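Long-range contact in putative NADPH:quinone reductase (Bacillus thuringiensis, PDB 3GMS), which is of unproven function but probably reduces quinones or related substrates with NADPH as the hydride donor: residues A[41-45]-A[98-102]. Residues are numbered along the deposited sequence; the frame is centred on the assembly and turned at random.
Sequences VRPIN and TWQEY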
ATOM      1  N   VAL A  41      -9.635  -8.723 -10.580  1.00 19.23           N
ATOM      2  CA  VAL A  41      -9.983  -8.026  -9.314  1.00 20.21           C
ATOM      3  C   VAL A  41      -8.925  -6.955  -9.042  1.00 19.22           C
ATOM      4  O   VAL A  41      -7.728  -7.217  -9.131  1.00 17.69           O
ATOM      5  CB  VAL A  41     -10.022  -8.988  -8.113  1.00 21.13           C
ATOM      6  CG1 VAL A  41     -10.244  -8.233  -6.762  1.00 22.71           C
ATOM      7  CG2 VAL A  41     -11.049 -10.109  -8.305  1.00 21.85           C
ATOM      8  N   ARG A  42      -9.361  -5.745  -8.702  1.00 18.09           N
ATOM      9  CA  ARG A  42      -8.393  -4.748  -8.133  1.00 18.74           C
ATOM     10  C   ARG A  42      -9.001  -4.161  -6.862  1.00 19.91           C
ATOM     11  O   ARG A  42     -10.214  -3.926  -6.839  1.00 21.03           O
ATOM     12  CB  ARG A  42      -8.110  -3.540  -9.067  1.00 19.84           C
ATOM     13  CG  ARG A  42      -8.136  -3.838 -10.557  1.00 20.27           C
ATOM     14  CD  ARG A  42      -9.555  -3.689 -11.083  1.00 21.21           C
ATOM     15  NE  ARG A  42      -9.729  -3.915 -12.530  1.00 18.43           N
ATOM     16  CZ  ARG A  42     -10.740  -4.595 -13.074  1.00 19.21           C
ATOM     17  NH1 ARG A  42     -11.662  -5.213 -12.340  1.00 21.90           N
ATOM     18  NH2 ARG A  42     -10.804  -4.704 -14.406  1.00 23.29           N
ATOM     19  N   PRO A  43      -8.163  -3.841  -5.855  1.00 20.20           N
ATOM     20  CA  PRO A  43      -8.669  -3.125  -4.692  1.00 20.28           C
ATOM     21  C   PRO A  43      -8.812  -1.651  -5.069  1.00 21.68           C
ATOM     22  O   PRO A  43      -8.181  -1.172  -6.023  1.00 22.53           O
ATOM     23  CB  PRO A  43      -7.534  -3.310  -3.675  1.00 21.26           C
ATOM     24  CG  PRO A  43      -6.263  -3.148  -4.543  1.00 19.14           C
ATOM     25  CD  PRO A  43      -6.686  -3.944  -5.839  1.00 19.64           C
ATOM     26  N   ILE A  44      -9.648  -0.936  -4.323  1.00 21.96           N
ATOM     27  CA  ILE A  44      -9.616   0.510  -4.333  1.00 21.96           C
ATOM     28  C   ILE A  44      -8.826   0.940  -3.105  1.00 22.85           C
ATOM     29  O   ILE A  44      -9.327   0.935  -1.977  1.00 24.00           O
ATOM     30  CB  ILE A  44     -11.028   1.120  -4.342  1.00 22.42           C
ATOM     31  CG1 ILE A  44     -11.721   0.705  -5.665  1.00 22.87           C
ATOM     32  CG2 ILE A  44     -10.926   2.681  -4.202  1.00 22.86           C
ATOM     33  CD1 ILE A  44     -13.216   1.109  -5.777  1.00 24.22           C
ATOM     34  N   ASN A  45      -7.559   1.261  -3.305  1.00 22.21           N
ATOM     35  CA  ASN A  45      -6.769   1.745  -2.183  1.00 23.48           C
ATOM     36  C   ASN A  45      -6.911   3.267  -2.054  1.00 24.95           C
ATOM     37  O   ASN A  45      -6.921   3.962  -3.054  1.00 24.47           O
ATOM     38  CB  ASN A  45      -5.278   1.420  -2.384  1.00 23.33           C
ATOM     39  CG  ASN A  45      -4.980  -0.105  -2.442  1.00 23.83           C
ATOM     40  OD1 ASN A  45      -5.597  -0.891  -1.735  1.00 25.20           O
ATOM     41  ND2 ASN A  45      -3.996  -0.495  -3.257  1.00 24.96           N
ATOM     42  N   THR A  98      -4.575  -0.019 -13.467  1.00 18.70           N
ATOM     43  CA  THR A  98      -5.226  -1.324 -13.395  1.00 18.86           C
ATOM     44  C   THR A  98      -6.719  -1.289 -13.432  1.00 18.04           C
ATOM     45  O   THR A  98      -7.357  -2.346 -13.534  1.00 20.06           O
ATOM     46  CB  THR A  98      -4.787  -2.125 -12.170  1.00 18.77           C
ATOM     47  OG1 THR A  98      -5.186  -1.423 -10.980  1.00 18.02           O
ATOM     48  CG2 THR A  98      -3.237  -2.402 -12.147  1.00 19.36           C
ATOM     49  N   TRP A  99      -7.329  -0.107 -13.292  1.00 19.07           N
ATOM     50  CA  TRP A  99      -8.774  -0.092 -13.292  1.00 19.29           C
ATOM     51  C   TRP A  99      -9.313  -0.092 -14.710  1.00 21.18           C
ATOM     52  O   TRP A  99      -9.940   0.886 -15.159  1.00 21.61           O
ATOM     53  CB  TRP A  99      -9.294   1.121 -12.559  1.00 19.33           C
ATOM     54  CG  TRP A  99      -8.970   1.113 -11.079  1.00 18.58           C
ATOM     55  CD1 TRP A  99      -8.184   0.231 -10.384  1.00 18.97           C
ATOM     56  CD2 TRP A  99      -9.417   2.099 -10.135  1.00 20.70           C
ATOM     57  NE1 TRP A  99      -8.153   0.604  -9.012  1.00 19.79           N
ATOM     58  CE2 TRP A  99      -8.902   1.745  -8.865  1.00 20.44           C
ATOM     59  CE3 TRP A  99     -10.230   3.236 -10.247  1.00 22.44           C
ATOM     60  CZ2 TRP A  99      -9.153   2.513  -7.712  1.00 23.49           C
ATOM     61  CZ3 TRP A  99     -10.478   3.997  -9.104  1.00 23.66           C
ATOM     62  CH2 TRP A  99      -9.945   3.625  -7.864  1.00 22.13           C
ATOM     63  N   GLN A 100      -9.027  -1.175 -15.402  1.00 20.87           N
ATOM     64  CA  GLN A 100      -9.491  -1.350 -16.771  1.00 22.02           C
ATOM     65  C   GLN A 100      -9.562  -2.829 -17.069  1.00 22.92           C
ATOM     66  O   GLN A 100      -9.055  -3.657 -16.315  1.00 23.09           O
ATOM     67  CB  GLN A 100      -8.564  -0.618 -17.778  1.00 21.67           C
ATOM     68  CG  GLN A 100      -7.166  -1.130 -17.829  1.00 24.35           C
ATOM     69  CD  GLN A 100      -6.323  -0.405 -18.898  1.00 23.95           C
ATOM     70  OE1 GLN A 100      -6.813  -0.117 -20.007  1.00 23.94           O
ATOM     71  NE2 GLN A 100      -5.061  -0.096 -18.560  1.00 22.51           N
ATOM     72  N   GLU A 101     -10.171  -3.152 -18.204  1.00 22.27           N
ATOM     73  CA  GLU A 101     -10.486  -4.513 -18.539  1.00 23.29           C
ATOM     74  C   GLU A 101      -9.199  -5.273 -18.824  1.00 22.73           C
ATOM     75  O   GLU A 101      -9.041  -6.422 -18.390  1.00 23.22           O
ATOM     76  CB  GLU A 101     -11.404  -4.534 -19.767  1.00 24.53           C
ATOM     77  CG  GLU A 101     -11.867  -5.919 -20.200  1.00 26.90           C
ATOM     78  CD  GLU A 101     -12.955  -5.867 -21.272  1.00 33.94           C
ATOM     79  OE1 GLU A 101     -13.402  -4.747 -21.677  1.00 32.25           O
ATOM     80  OE2 GLU A 101     -13.390  -6.973 -21.660  1.00 34.84           O
ATOM     81  N   TYR A 102      -8.302  -4.639 -19.577  1.00 23.70           N
ATOM     82  CA  TYR A 102      -7.040  -5.239 -19.950  1.00 22.72           C
ATOM     83  C   TYR A 102      -5.874  -4.341 -19.583  1.00 22.53           C
ATOM     84  O   TYR A 102      -5.868  -3.151 -19.918  1.00 23.54           O
ATOM     85  CB  TYR A 102      -6.972  -5.437 -21.469  1.00 23.78           C
ATOM     86  CG  TYR A 102      -8.076  -6.297 -22.052  1.00 24.00           C
ATOM     87  CD1 TYR A 102      -8.016  -7.684 -21.956  1.00 26.65           C
ATOM     88  CD2 TYR A 102      -9.151  -5.714 -22.707  1.00 26.28           C
ATOM     89  CE1 TYR A 102      -9.014  -8.497 -22.514  1.00 28.37           C
ATOM     90  CE2 TYR A 102     -10.165  -6.506 -23.277  1.00 29.08           C
ATOM     91  CZ  TYR A 102     -10.080  -7.893 -23.174  1.00 31.35           C
ATOM     92  OH  TYR A 102     -11.023  -8.716 -23.727  1.00 32.23           O
TER
HETATM   93  O   HOH W   1      -5.574  -0.620  -7.346  1.00 24.03           O
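The Arg42 guanidinium meets segment 98-102 at its edge, with the carbonyl oxygens of Thr98 and Gln100 both in its plane, while Arg42 CB, Pro43 O and Ile44 CG1 meet the Trp99 indole obliquely. The contact lies in the GroES-like domain of a medium-chain dehydrogenase/reductase fold and joins the C-terminal part of strand 34-43 and the residues after it to the loop leading into strand 102-106, its antiparallel neighbour in the sheet. Trp99 is the centre of an inverse gamma turn, closed by a weak bond from Gln100 N to Thr98 O. Thr98 O also accepts from Arg42 NE at 3.0 Å, so two donors converge on it. Further along, Arg42 NH2 reaches Gln100 O at 2.8 Å with a nearly straight N-H (167°), approaching from above the carbonyl plane rather than along a lone pair. A bend at chi2 (88°) lays the arginine chain alongside Thr98, Arg42 CG passing Thr98 OG1 at 3.8 Å. NH1 turns to Leu329 O and Ser331 OG, so the buried guanidinium ties the loop to strand 326-330 and to Ser331 just beyond it, its rotation fixed by bonds on several sides. Thr98 OG1 is engaged by Glu69 O. At the other end, Ile44 and the indole cross at about a right angle, with Ile44 CG1 3.7 Å from Trp99 CZ2 and Ile44 CG2 3.9 Å from Trp99 CH2. Leu329 touches both side chains, and helix 310-318 adds Val310 against Trp99 and Ala313 and Val317 against Ile44. The single N-H of Trp99 NE1 is shared, weakly in both directions, between Pro43 O (3.5 Å, 140°) and a water 3.3 Å from Trp99 NE1 that also lies 3.0 Å from Pro43 O.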